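Local coordinates for protein glycosyl hydrolase (PDB 3QC2) that belongs to the glycosyl hydrolases and is probably built as a five-bladed beta-propeller, though its own role is not established, at residues G63-L68 and V330-K335; A127-G132 and Q193-V198; L133-Y138 and V150-N155; L185-K190 and A254-K259. All coordinates share one frame; numbering follows the deposited sequence.

Contact 1. Residues G63-L68 and V330-K335; sequences GEIVVL and VYFKNK
Ile65 meets Phe332 in a CH-pi contact: its CG1 stands 4.0 Å from the centroid of the Phe332 ring, 19° off the ring normal. The terminal methyl of the same side chain sits toward the CB end of the ring, Ile65 CD1 lying 3.7 Å from Phe332 CD2. Phe332 carries CG anti to its own backbone N (chi1 -175°), which swings the ring out to Ile65. On the opposite face sits Lys333 CG, 3.9 Å above the ring plane of Phe332, and the ring is thus held between two aliphatic groups.

A second apolar pair continues the seam. Ile65 CG2 and Val330 CG2 are 4.1 Å apart, and the two side chains pass in opposite senses, touching through these methyls.

The one polar approach is at the ring edge, where Gly63 O comes to 3.4 Å from Phe332 CE1, near the ring plane, and so faces the electropositive rim of the ring.

Phe332 also opens a type I' turn that ends at Lys335, and Phe332 N donates to Lys335 O at 2.9 Å. Strands 64-68 and 330-332 run nearly antiparallel, at 161°, but their axes come no closer than 8.6 Å, a sheet-to-sheet spacing. Tyr337 of strand 335-342 touches both Ile65 and Phe332, while Leu60 of strand 52-61 adds to the cover of the ring.

With no hydrogen bond joining the segments, this meeting of an early and a late sheet of the chain rests on apolar surface fit, supplemented by a weakly polar carbonyl-to-ring-edge approach.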
loop_
_atom_site.group_PDB
_atom_site.type_symbol
_atom_site.label_atom_id
_atom_site.label_comp_id
_atom_site.label_asym_id
_atom_site.label_seq_id
_atom_site.Cartn_x
_atom_site.Cartn_y
_atom_site.Cartn_z
ATOM N N GLY A 63 -9.273 19.498 1.326
ATOM C CA GLY A 63 -10.327 19.120 2.284
ATOM C C GLY A 63 -11.126 17.868 1.887
ATOM O O GLY A 63 -12.226 17.653 2.385
ATOM N N GLU A 64 -10.559 17.049 0.993
ATOM C CA GLU A 64 -11.214 15.814 0.520
ATOM C C GLU A 64 -10.246 14.670 0.493
ATOM O O GLU A 64 -9.041 14.873 0.362
ATOM C CB GLU A 64 -11.756 16.012 -0.893
ATOM C CG GLU A 64 -12.912 16.977 -0.992
ATOM C CD GLU A 64 -13.448 17.114 -2.422
ATOM O OE1 GLU A 64 -12.749 16.678 -3.377
ATOM O OE2 GLU A 64 -14.560 17.672 -2.593
ATOM N N ILE A 65 -10.772 13.456 0.608
ATOM C CA ILE A 65 -9.955 12.258 0.522
ATOM C C ILE A 65 -9.867 11.826 -0.937
ATOM O O ILE A 65 -10.891 11.600 -1.571
ATOM C CB ILE A 65 -10.551 11.099 1.330
ATOM C CG1 ILE A 65 -10.505 11.413 2.824
ATOM C CG2 ILE A 65 -9.789 9.773 1.016
ATOM C CD1 ILE A 65 -11.108 10.340 3.696
ATOM N N VAL A 66 -8.645 11.729 -1.466
ATOM C CA VAL A 66 -8.421 11.273 -2.842
ATOM C C VAL A 66 -7.811 9.876 -2.814
ATOM O O VAL A 66 -6.888 9.602 -2.040
ATOM C CB VAL A 66 -7.486 12.216 -3.624
ATOM C CG1 VAL A 66 -7.051 11.586 -4.939
ATOM C CG2 VAL A 66 -8.163 13.563 -3.875
ATOM N N VAL A 67 -8.343 8.997 -3.644
ATOM C CA VAL A 67 -7.846 7.658 -3.761
ATOM C C VAL A 67 -7.400 7.390 -5.191
ATOM O O VAL A 67 -8.083 7.763 -6.134
ATOM C CB VAL A 67 -8.935 6.602 -3.363
ATOM C CG1 VAL A 67 -8.623 5.234 -3.962
ATOM C CG2 VAL A 67 -9.089 6.522 -1.831
ATOM N N LEU A 68 -6.219 6.792 -5.332
ATOM C CA LEU A 68 -5.744 6.303 -6.618
ATOM C C LEU A 68 -5.778 4.794 -6.507
ATOM O O LEU A 68 -5.086 4.213 -5.665
ATOM C CB LEU A 68 -4.346 6.789 -6.978
ATOM C CG LEU A 68 -4.297 8.150 -7.689
ATOM C CD1 LEU A 68 -4.704 9.240 -6.776
ATOM C CD2 LEU A 68 -2.898 8.387 -8.223
ATOM N N VAL A 330 -5.871 7.674 5.705
ATOM C CA VAL A 330 -6.023 9.119 5.819
ATOM C C VAL A 330 -6.651 9.547 7.142
ATOM O O VAL A 330 -7.661 9.000 7.560
ATOM C CB VAL A 330 -6.921 9.690 4.669
ATOM C CG1 VAL A 330 -6.889 11.203 4.684
ATOM C CG2 VAL A 330 -6.473 9.171 3.286
ATOM N N TYR A 331 -6.035 10.531 7.795
ATOM C CA TYR A 331 -6.581 11.106 9.016
ATOM C C TYR A 331 -7.493 12.214 8.533
ATOM O O TYR A 331 -7.028 13.234 8.015
ATOM C CB TYR A 331 -5.473 11.639 9.911
ATOM C CG TYR A 331 -5.949 12.138 11.255
ATOM C CD1 TYR A 331 -6.655 11.303 12.112
ATOM C CD2 TYR A 331 -5.640 13.428 11.700
ATOM C CE1 TYR A 331 -7.080 11.745 13.356
ATOM C CE2 TYR A 331 -6.051 13.872 12.943
ATOM C CZ TYR A 331 -6.771 13.027 13.766
ATOM O OH TYR A 331 -7.193 13.456 15.001
ATOM N N PHE A 332 -8.795 12.010 8.693
ATOM C CA PHE A 332 -9.790 12.929 8.158
ATOM C C PHE A 332 -10.909 13.124 9.150
ATOM O O PHE A 332 -11.509 12.161 9.603
ATOM C CB PHE A 332 -10.320 12.337 6.839
ATOM C CG PHE A 332 -11.276 13.230 6.087
ATOM C CD1 PHE A 332 -10.813 14.385 5.432
ATOM C CD2 PHE A 332 -12.625 12.892 5.976
ATOM C CE1 PHE A 332 -11.685 15.194 4.720
ATOM C CE2 PHE A 332 -13.513 13.708 5.253
ATOM C CZ PHE A 332 -13.043 14.852 4.627
ATOM N N LYS A 333 -11.182 14.386 9.489
ATOM C CA LYS A 333 -12.236 14.733 10.449
ATOM C C LYS A 333 -12.092 13.947 11.757
ATOM O O LYS A 333 -13.040 13.329 12.232
ATOM C CB LYS A 333 -13.625 14.533 9.820
ATOM C CG LYS A 333 -13.922 15.538 8.698
ATOM C CD LYS A 333 -15.307 15.336 8.100
ATOM C CE LYS A 333 -15.710 16.539 7.209
ATOM N NZ LYS A 333 -17.063 16.355 6.553
ATOM N N ASN A 334 -10.867 13.972 12.304
ATOM C CA ASN A 334 -10.513 13.320 13.587
ATOM C C ASN A 334 -10.674 11.766 13.657
ATOM O O ASN A 334 -10.754 11.197 14.749
ATOM C CB ASN A 334 -11.264 14.004 14.741
ATOM C CG ASN A 334 -10.990 15.510 14.800
ATOM O OD1 ASN A 334 -9.891 15.973 14.448
ATOM N ND2 ASN A 334 -11.977 16.273 15.237
ATOM N N LYS A 335 -10.702 11.107 12.496
ATOM C CA LYS A 335 -10.801 9.631 12.424
ATOM C C LYS A 335 -9.849 9.125 11.373
ATOM O O LYS A 335 -9.446 9.876 10.484
ATOM C CB LYS A 335 -12.222 9.170 12.087
ATOM C CG LYS A 335 -13.271 9.506 13.146
ATOM C CD LYS A 335 -14.651 8.954 12.748
ATOM C CE LYS A 335 -15.771 9.497 13.652
ATOM N NZ LYS A 335 -17.119 8.987 13.244
#

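Contact 2. Residues A127-G132 and Q193-V198; sequences AVTDDG and QVIKKV
Thr129 and Ile195 bring their backbones to 4.9 Å between CA atoms, where the two chains run at 89° to each other. At this steep crossing one direct backbone bond forms, Ile195 N to Val128 O at 2.8 Å, with an N-H...O angle of 157° and the donor tilted out of the carbonyl plane. The same oxygen receives a CA-H...O contact from Val194 CA at 3.3 Å. Water fills in for the pairing that a regular ladder would supply: one molecule accepts a hydrogen bond from Val128 N and donates to Gln193 O, while another accepts from Asp130 N and donates to Ile195 O and to Asp130 OD2, the last at 3.2 Å.

Ile195 is the principal apolar side chain here. Its CG1 presses on Ala127 CB at 3.6 Å, and its CD1 runs on to Thr129 CG2 at 3.7 Å. Val128 turns CG1 to Gln193 O at 3.5 Å, a methyl against a carbonyl, and Val194 CG2 flanks Asp130 OD1.

Past Val128 the chain enters a type I turn from Thr129 to Gly132, with Thr129 OG1 bonded to Leu133 N. Ile195 is also covered by Val135 of strand 134-141, Ile184 of strand 182-189 and Tyr202 of strand 201-206, which places it between the sheet of strand 120-128 and that of strand 192-198.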
loop_
_atom_site.group_PDB
_atom_site.type_symbol
_atom_site.label_atom_id
_atom_site.label_comp_id
_atom_site.label_asym_id
_atom_site.label_seq_id
_atom_site.Cartn_x
_atom_site.Cartn_y
_atom_site.Cartn_z
ATOM N N ALA A 127 2.328 9.723 -0.036
ATOM C CA ALA A 127 2.574 10.531 1.134
ATOM C C ALA A 127 2.780 11.953 0.613
ATOM O O ALA A 127 3.136 12.143 -0.562
ATOM C CB ALA A 127 3.790 10.042 1.879
ATOM N N VAL A 128 2.537 12.947 1.463
ATOM C CA VAL A 128 2.668 14.352 1.057
ATOM C C VAL A 128 3.621 15.109 1.959
ATOM O O VAL A 128 3.633 14.905 3.157
ATOM C CB VAL A 128 1.284 15.085 1.062
ATOM C CG1 VAL A 128 0.683 15.115 2.463
ATOM C CG2 VAL A 128 1.424 16.533 0.481
ATOM N N THR A 129 4.420 15.994 1.361
ATOM C CA THR A 129 5.358 16.813 2.118
ATOM C C THR A 129 4.618 17.956 2.793
ATOM O O THR A 129 3.433 18.178 2.543
ATOM C CB THR A 129 6.471 17.444 1.206
ATOM O OG1 THR A 129 5.883 18.369 0.264
ATOM C CG2 THR A 129 7.243 16.370 0.470
ATOM N N ASP A 130 5.325 18.669 3.660
ATOM C CA ASP A 130 4.781 19.849 4.333
ATOM C C ASP A 130 4.144 20.816 3.364
ATOM O O ASP A 130 3.074 21.327 3.623
ATOM C CB ASP A 130 5.902 20.600 5.074
ATOM C CG ASP A 130 6.121 20.091 6.455
ATOM O OD1 ASP A 130 5.161 20.192 7.263
ATOM O OD2 ASP A 130 7.262 19.638 6.762
ATOM N N ASP A 131 4.815 21.026 2.228
ATOM C CA ASP A 131 4.410 22.028 1.218
ATOM C C ASP A 131 3.540 21.539 0.053
ATOM O O ASP A 131 3.476 22.197 -0.999
ATOM C CB ASP A 131 5.675 22.688 0.677
ATOM C CG ASP A 131 6.410 23.412 1.728
ATOM O OD1 ASP A 131 5.835 24.357 2.278
ATOM O OD2 ASP A 131 7.561 23.055 2.020
ATOM N N GLY A 132 2.884 20.407 0.229
ATOM C CA GLY A 132 1.975 19.886 -0.779
ATOM C C GLY A 132 2.550 19.111 -1.951
ATOM O O GLY A 132 1.893 19.003 -2.974
ATOM N N GLN A 193 -1.215 14.751 8.189
ATOM C CA GLN A 193 -0.187 13.717 8.066
ATOM C C GLN A 193 0.765 14.107 6.954
ATOM O O GLN A 193 0.376 14.131 5.778
ATOM C CB GLN A 193 -0.813 12.349 7.771
ATOM C CG GLN A 193 0.206 11.185 7.730
ATOM C CD GLN A 193 -0.442 9.825 7.430
ATOM O OE1 GLN A 193 -1.612 9.748 7.081
ATOM N NE2 GLN A 193 0.337 8.757 7.558
ATOM N N VAL A 194 2.016 14.399 7.325
ATOM C CA VAL A 194 3.032 14.815 6.371
ATOM C C VAL A 194 4.319 13.986 6.478
ATOM O O VAL A 194 4.613 13.396 7.521
ATOM C CB VAL A 194 3.407 16.327 6.569
ATOM C CG1 VAL A 194 2.182 17.241 6.315
ATOM C CG2 VAL A 194 3.983 16.568 7.956
ATOM N N ILE A 195 5.085 13.976 5.383
ATOM C CA ILE A 195 6.364 13.280 5.318
ATOM C C ILE A 195 7.304 13.887 6.352
ATOM O O ILE A 195 7.495 15.101 6.390
ATOM C CB ILE A 195 6.993 13.391 3.893
ATOM C CG1 ILE A 195 6.144 12.604 2.870
ATOM C CG2 ILE A 195 8.404 12.857 3.886
ATOM C CD1 ILE A 195 6.565 12.811 1.405
ATOM N N LYS A 196 7.878 13.033 7.192
ATOM C CA LYS A 196 8.749 13.463 8.263
ATOM C C LYS A 196 10.175 13.007 8.070
ATOM O O LYS A 196 10.421 11.868 7.648
ATOM C CB LYS A 196 8.253 12.881 9.598
ATOM C CG LYS A 196 9.198 13.207 10.800
ATOM C CD LYS A 196 8.821 12.501 12.066
ATOM C CE LYS A 196 9.795 12.870 13.195
ATOM N NZ LYS A 196 9.820 14.344 13.474
ATOM N N LYS A 197 11.118 13.889 8.411
ATOM C CA LYS A 197 12.537 13.558 8.382
ATOM C C LYS A 197 12.991 13.075 9.760
ATOM O O LYS A 197 12.481 13.520 10.801
ATOM C CB LYS A 197 13.397 14.769 8.019
ATOM C CG LYS A 197 13.369 15.217 6.574
ATOM C CD LYS A 197 14.454 16.306 6.370
ATOM C CE LYS A 197 14.682 16.649 4.919
ATOM N NZ LYS A 197 15.820 17.631 4.767
ATOM N N VAL A 198 13.955 12.179 9.755
ATOM C CA VAL A 198 14.565 11.675 10.972
ATOM C C VAL A 198 16.065 11.612 10.721
ATOM O O VAL A 198 16.511 11.148 9.653
ATOM C CB VAL A 198 14.009 10.282 11.383
ATOM C CG1 VAL A 198 14.080 9.320 10.235
ATOM C CG2 VAL A 198 14.773 9.737 12.603
HETATM O O HOH W 1 1.944 12.239 4.018
HETATM O O HOH W 2 7.388 17.236 4.631
#

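Contact 3. Residues L133-Y138 and V150-N155; sequences LYVMMY and VATSRN
Tyr134 and Ser153 form one of two antiparallel hydrogen-bonded pairs, the other being Met136 with Ala151. The bonds Tyr134 N to Ser153 O and Met136 N to Ala151 O are both 2.8 Å; the returning bonds, Ser153 N to Tyr134 O and Ala151 N to Met136 O, are slightly longer at 3.0 Å. CA-H...O contacts reinforce the ladder, Thr152 CA lying 3.2 Å from Tyr134 O.

Apolar packing divides between the two faces. On the face of Val135 and Thr152, the chain of Met137, modelled as selenomethionine and bent at chi2 and chi3, curls back to set SE 3.7 Å from Val150 CG2, alongside and pointing the same way. On the face of Met136 and Ala151, Tyr138 swings its ring across, CE1 to Ala151 CB at 3.8 Å, with CG between its own N and carbonyl carbon (chi1 70°). A water donates to both Tyr138 OH and Val150 O, and Tyr138 OH also bonds Glu116.

At the far end, Arg154 lays one face of its guanidinium over Leu133 CD1, 3.5 Å from the guanidinium plane. The Tyr134 ring instead meets Ser153 O at its edge.

Together the strands make a beta hairpin at the middle of a four-stranded antiparallel sheet, with strand 120-128 beyond strand 134-141 and strand 160-164 beyond strand 146-153. Tyr134 OH bonds Leu60 O of strand 52-61, tying the hairpin to the neighbouring sheet.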
loop_
_atom_site.group_PDB
_atom_site.type_symbol
_atom_site.label_atom_id
_atom_site.label_comp_id
_atom_site.label_asym_id
_atom_site.label_seq_id
_atom_site.Cartn_x
_atom_site.Cartn_y
_atom_site.Cartn_z
ATOM N N LEU A 133 3.767 18.579 -1.824
ATOM C CA LEU A 133 4.333 17.746 -2.892
ATOM C C LEU A 133 3.950 16.302 -2.582
ATOM O O LEU A 133 4.376 15.747 -1.568
ATOM C CB LEU A 133 5.861 17.872 -2.982
ATOM C CG LEU A 133 6.533 17.050 -4.118
ATOM C CD1 LEU A 133 6.086 17.542 -5.486
ATOM C CD2 LEU A 133 8.059 17.087 -4.016
ATOM N N TYR A 134 3.125 15.709 -3.441
ATOM C CA TYR A 134 2.711 14.324 -3.272
ATOM C C TYR A 134 3.762 13.424 -3.878
ATOM O O TYR A 134 4.200 13.648 -5.020
ATOM C CB TYR A 134 1.346 14.083 -3.910
ATOM C CG TYR A 134 0.255 14.829 -3.203
ATOM C CD1 TYR A 134 -0.093 16.117 -3.582
ATOM C CD2 TYR A 134 -0.411 14.265 -2.120
ATOM C CE1 TYR A 134 -1.090 16.820 -2.917
ATOM C CE2 TYR A 134 -1.412 14.967 -1.446
ATOM C CZ TYR A 134 -1.743 16.241 -1.858
ATOM O OH TYR A 134 -2.730 16.939 -1.195
ATOM N N VAL A 135 4.195 12.421 -3.098
ATOM C CA VAL A 135 5.207 11.477 -3.529
ATOM C C VAL A 135 4.591 10.076 -3.589
ATOM O O VAL A 135 4.123 9.538 -2.561
ATOM C CB VAL A 135 6.412 11.468 -2.562
ATOM C CG1 VAL A 135 7.491 10.466 -3.032
ATOM C CG2 VAL A 135 7.006 12.877 -2.430
HETATM N N MSE A 136 4.597 9.483 -4.786
HETATM C CA MSE A 136 4.045 8.162 -4.987
HETATM C C MSE A 136 5.111 7.113 -5.142
HETATM O O MSE A 136 5.992 7.237 -5.983
HETATM C CB MSE A 136 3.169 8.131 -6.231
HETATM C CG MSE A 136 2.763 6.709 -6.666
HETATM SE SE MSE A 136 1.702 6.707 -8.256
HETATM C CE MSE A 136 0.143 7.440 -7.504
HETATM N N MSE A 137 5.013 6.072 -4.325
HETATM C CA MSE A 137 5.873 4.911 -4.417
HETATM C C MSE A 137 5.000 3.840 -5.044
HETATM O O MSE A 137 3.942 3.506 -4.493
HETATM C CB MSE A 137 6.321 4.458 -3.039
HETATM C CG MSE A 137 7.152 5.493 -2.256
HETATM SE SE MSE A 137 8.838 5.927 -3.132
HETATM C CE MSE A 137 9.539 4.213 -3.318
ATOM N N TYR A 138 5.411 3.315 -6.197
ATOM C CA TYR A 138 4.628 2.273 -6.898
ATOM C C TYR A 138 5.532 1.262 -7.559
ATOM O O TYR A 138 6.748 1.457 -7.626
ATOM C CB TYR A 138 3.737 2.902 -7.949
ATOM C CG TYR A 138 4.479 3.464 -9.147
ATOM C CD1 TYR A 138 5.115 4.709 -9.082
ATOM C CD2 TYR A 138 4.521 2.768 -10.355
ATOM C CE1 TYR A 138 5.789 5.247 -10.196
ATOM C CE2 TYR A 138 5.204 3.293 -11.485
ATOM C CZ TYR A 138 5.832 4.532 -11.389
ATOM O OH TYR A 138 6.484 5.051 -12.466
ATOM N N VAL A 150 9.371 5.946 -8.247
ATOM C CA VAL A 150 8.859 7.178 -7.706
ATOM C C VAL A 150 8.192 8.063 -8.756
ATOM O O VAL A 150 8.642 8.141 -9.907
ATOM C CB VAL A 150 10.008 7.993 -7.036
ATOM C CG1 VAL A 150 9.445 9.235 -6.332
ATOM C CG2 VAL A 150 10.768 7.119 -6.046
ATOM N N ALA A 151 7.108 8.723 -8.337
ATOM C CA ALA A 151 6.379 9.688 -9.169
ATOM C C ALA A 151 5.911 10.835 -8.264
ATOM O O ALA A 151 5.435 10.587 -7.173
ATOM C CB ALA A 151 5.196 9.030 -9.852
ATOM N N THR A 152 6.070 12.083 -8.709
ATOM C CA THR A 152 5.636 13.243 -7.903
ATOM C C THR A 152 4.553 14.047 -8.595
ATOM O O THR A 152 4.459 14.069 -9.822
ATOM C CB THR A 152 6.805 14.194 -7.548
ATOM O OG1 THR A 152 7.493 14.588 -8.745
ATOM C CG2 THR A 152 7.772 13.518 -6.616
ATOM N N SER A 153 3.746 14.719 -7.784
ATOM C CA SER A 153 2.647 15.532 -8.265
ATOM C C SER A 153 2.230 16.554 -7.238
ATOM O O SER A 153 2.503 16.399 -6.034
ATOM C CB SER A 153 1.454 14.644 -8.564
ATOM O OG SER A 153 0.278 15.410 -8.733
ATOM N N ARG A 154 1.573 17.609 -7.708
ATOM C CA ARG A 154 1.021 18.638 -6.815
ATOM C C ARG A 154 -0.512 18.675 -6.834
ATOM O O ARG A 154 -1.114 19.253 -5.931
ATOM C CB ARG A 154 1.639 20.005 -7.107
ATOM C CG ARG A 154 3.104 20.022 -6.684
ATOM C CD ARG A 154 3.778 21.355 -6.781
ATOM N NE ARG A 154 5.164 21.213 -6.309
ATOM C CZ ARG A 154 5.560 21.301 -5.025
ATOM N NH1 ARG A 154 4.679 21.562 -4.032
ATOM N NH2 ARG A 154 6.850 21.130 -4.725
ATOM N N ASN A 155 -1.134 18.036 -7.846
ATOM C CA ASN A 155 -2.604 17.977 -7.958
ATOM C C ASN A 155 -3.156 16.535 -8.037
ATOM O O ASN A 155 -4.353 16.343 -8.275
ATOM C CB ASN A 155 -3.081 18.778 -9.182
ATOM C CG ASN A 155 -2.652 18.149 -10.505
ATOM O OD1 ASN A 155 -2.068 17.053 -10.532
ATOM N ND2 ASN A 155 -2.944 18.834 -11.609
HETATM O O HOH W 3 8.824 6.472 -12.067
#

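Contact 4. Residues L185-K190 and A254-K259; sequences LTEVVK and AIYTPK
Thr186 and Ile255 pair in parallel, with CA atoms 4.9 Å apart, while strands 185-189 and 254-257 diverge at 47°. Tyr256 N donates to Thr186 O at 2.7 Å in an almost straight bond. Ala254 O is gripped twice by one residue: Thr186 N reaches it at 2.8 Å and Thr186 OG1 at 2.7 Å, from opposite faces of its plane. OG1 can do so because it sits between the backbone N and the carbonyl carbon (chi1 64°), and it also accepts from Gln193 NE2.

The parallel pairing runs through one mixed sheet; in a propeller, as this fold probably is, it would link the inner strands of adjacent blades, which splay apart. Where the strands part, a water accepts from Val188 N and donates to Tyr256 O.

Glu187 and Tyr256 rise side by side in the same direction, carboxylate and ring planes 54° apart, with Glu187 OE2 3.5 Å from Tyr256 CD1. Lys196 probably steadies this proximity of a carboxylate to a ring, forming a salt bridge with Glu187 OE1 and a cation-pi contact with Tyr256. Next to them, Leu185 CD1 packs on Ala254 CB at 4.0 Å.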
loop_
_atom_site.group_PDB
_atom_site.type_symbol
_atom_site.label_atom_id
_atom_site.label_comp_id
_atom_site.label_asym_id
_atom_site.label_seq_id
_atom_site.Cartn_x
_atom_site.Cartn_y
_atom_site.Cartn_z
ATOM N N LEU A 185 8.049 7.384 5.808
ATOM C CA LEU A 185 7.780 7.793 7.182
ATOM C C LEU A 185 7.051 9.130 7.202
ATOM O O LEU A 185 7.450 10.072 6.515
ATOM C CB LEU A 185 9.073 7.905 7.974
ATOM C CG LEU A 185 8.920 8.200 9.467
ATOM C CD1 LEU A 185 8.156 7.074 10.182
ATOM C CD2 LEU A 185 10.260 8.385 10.071
ATOM N N THR A 186 5.990 9.197 8.007
ATOM C CA THR A 186 5.180 10.374 8.134
ATOM C C THR A 186 4.845 10.644 9.588
ATOM O O THR A 186 5.054 9.794 10.448
ATOM C CB THR A 186 3.835 10.209 7.383
ATOM O OG1 THR A 186 3.068 9.158 7.993
ATOM C CG2 THR A 186 4.069 9.885 5.915
ATOM N N GLU A 187 4.315 11.846 9.843
ATOM C CA GLU A 187 3.873 12.260 11.171
ATOM C C GLU A 187 2.674 13.209 11.041
ATOM O O GLU A 187 2.569 13.965 10.077
ATOM C CB GLU A 187 4.999 12.962 11.936
ATOM C CG GLU A 187 4.586 13.384 13.383
ATOM C CD GLU A 187 5.699 14.064 14.180
ATOM O OE1 GLU A 187 6.721 14.485 13.578
ATOM O OE2 GLU A 187 5.534 14.185 15.422
ATOM N N VAL A 188 1.773 13.144 12.010
ATOM C CA VAL A 188 0.629 14.027 12.055
ATOM C C VAL A 188 1.069 15.297 12.790
ATOM O O VAL A 188 1.402 15.248 13.965
ATOM C CB VAL A 188 -0.575 13.384 12.772
ATOM C CG1 VAL A 188 -1.719 14.348 12.852
ATOM C CG2 VAL A 188 -1.010 12.100 12.036
ATOM N N VAL A 189 1.093 16.419 12.066
ATOM C CA VAL A 189 1.481 17.714 12.612
ATOM C C VAL A 189 0.340 18.725 12.336
ATOM O O VAL A 189 -0.005 18.976 11.175
ATOM C CB VAL A 189 2.803 18.205 11.980
ATOM C CG1 VAL A 189 3.211 19.558 12.553
ATOM C CG2 VAL A 189 3.908 17.179 12.208
ATOM N N LYS A 190 -0.250 19.270 13.413
ATOM C CA LYS A 190 -1.388 20.230 13.309
ATOM C C LYS A 190 -2.578 19.625 12.502
ATOM O O LYS A 190 -3.131 20.259 11.591
ATOM C CB LYS A 190 -0.919 21.574 12.714
ATOM C CG LYS A 190 0.169 22.268 13.556
ATOM C CD LYS A 190 0.621 23.595 12.942
ATOM N N ALA A 254 4.331 4.704 6.942
ATOM C CA ALA A 254 4.589 4.521 8.374
ATOM C C ALA A 254 4.287 5.834 9.112
ATOM O O ALA A 254 4.469 6.912 8.548
ATOM C CB ALA A 254 6.037 4.094 8.600
ATOM N N ILE A 255 3.820 5.723 10.368
ATOM C CA ILE A 255 3.440 6.895 11.187
ATOM C C ILE A 255 4.253 7.015 12.492
ATOM O O ILE A 255 4.223 6.126 13.352
ATOM C CB ILE A 255 1.916 6.877 11.593
ATOM C CG1 ILE A 255 1.011 6.656 10.377
ATOM C CG2 ILE A 255 1.532 8.165 12.297
ATOM C CD1 ILE A 255 1.017 5.256 9.857
ATOM N N TYR A 256 4.961 8.139 12.617
ATOM C CA TYR A 256 5.721 8.473 13.799
ATOM C C TYR A 256 4.729 9.006 14.834
ATOM O O TYR A 256 4.021 9.985 14.575
ATOM C CB TYR A 256 6.757 9.560 13.443
ATOM C CG TYR A 256 7.601 10.089 14.588
ATOM C CD1 TYR A 256 7.104 11.057 15.450
ATOM C CD2 TYR A 256 8.919 9.663 14.766
ATOM C CE1 TYR A 256 7.892 11.578 16.508
ATOM C CE2 TYR A 256 9.714 10.169 15.808
ATOM C CZ TYR A 256 9.186 11.130 16.676
ATOM O OH TYR A 256 9.947 11.639 17.705
ATOM N N THR A 257 4.664 8.339 15.992
ATOM C CA THR A 257 3.765 8.742 17.088
ATOM C C THR A 257 4.580 8.889 18.370
ATOM O O THR A 257 5.775 8.561 18.387
ATOM C CB THR A 257 2.653 7.676 17.346
ATOM O OG1 THR A 257 3.233 6.519 17.972
ATOM C CG2 THR A 257 1.947 7.279 16.039
ATOM N N PRO A 258 3.950 9.411 19.447
ATOM C CA PRO A 258 4.629 9.520 20.748
ATOM C C PRO A 258 5.158 8.190 21.303
ATOM O O PRO A 258 6.232 8.172 21.877
ATOM C CB PRO A 258 3.534 10.096 21.662
ATOM C CG PRO A 258 2.749 10.976 20.766
ATOM C CD PRO A 258 2.735 10.258 19.406
ATOM N N LYS A 259 4.408 7.087 21.113
ATOM C CA LYS A 259 4.847 5.746 21.613
ATOM C C LYS A 259 5.865 5.039 20.687
ATOM O O LYS A 259 6.378 3.957 21.041
ATOM C CB LYS A 259 3.647 4.773 21.843
ATOM C CG LYS A 259 2.599 5.178 22.939
ATOM C CD LYS A 259 1.429 6.007 22.372
ATOM C CE LYS A 259 0.305 6.202 23.426
HETATM O O HOH W 4 1.841 11.522 14.206
#

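How the contacts relate
Contact 1 encloses the other three along the chain, bringing together strands 64-72 and 324-332, which lie far apart in sequence. Contacts 2 and 3 have centres 12 Å apart and share the sheet of strands 120-128 and 134-141; contacts 2 and 4, 10 Å apart, meet at neighbouring strands 182-189 and 192-198, and their segments interleave along the chain. Contacts 3 and 4 come in series, 19 Å apart, without touching. Contact 3 binds a sheet internally, contacts 1 and 2 join separate sheets, and contact 4 is a parallel pairing within a mixed sheet, probably between adjacent blades. The whole is consistent with blades fastened side to side around a ring, probably a propeller.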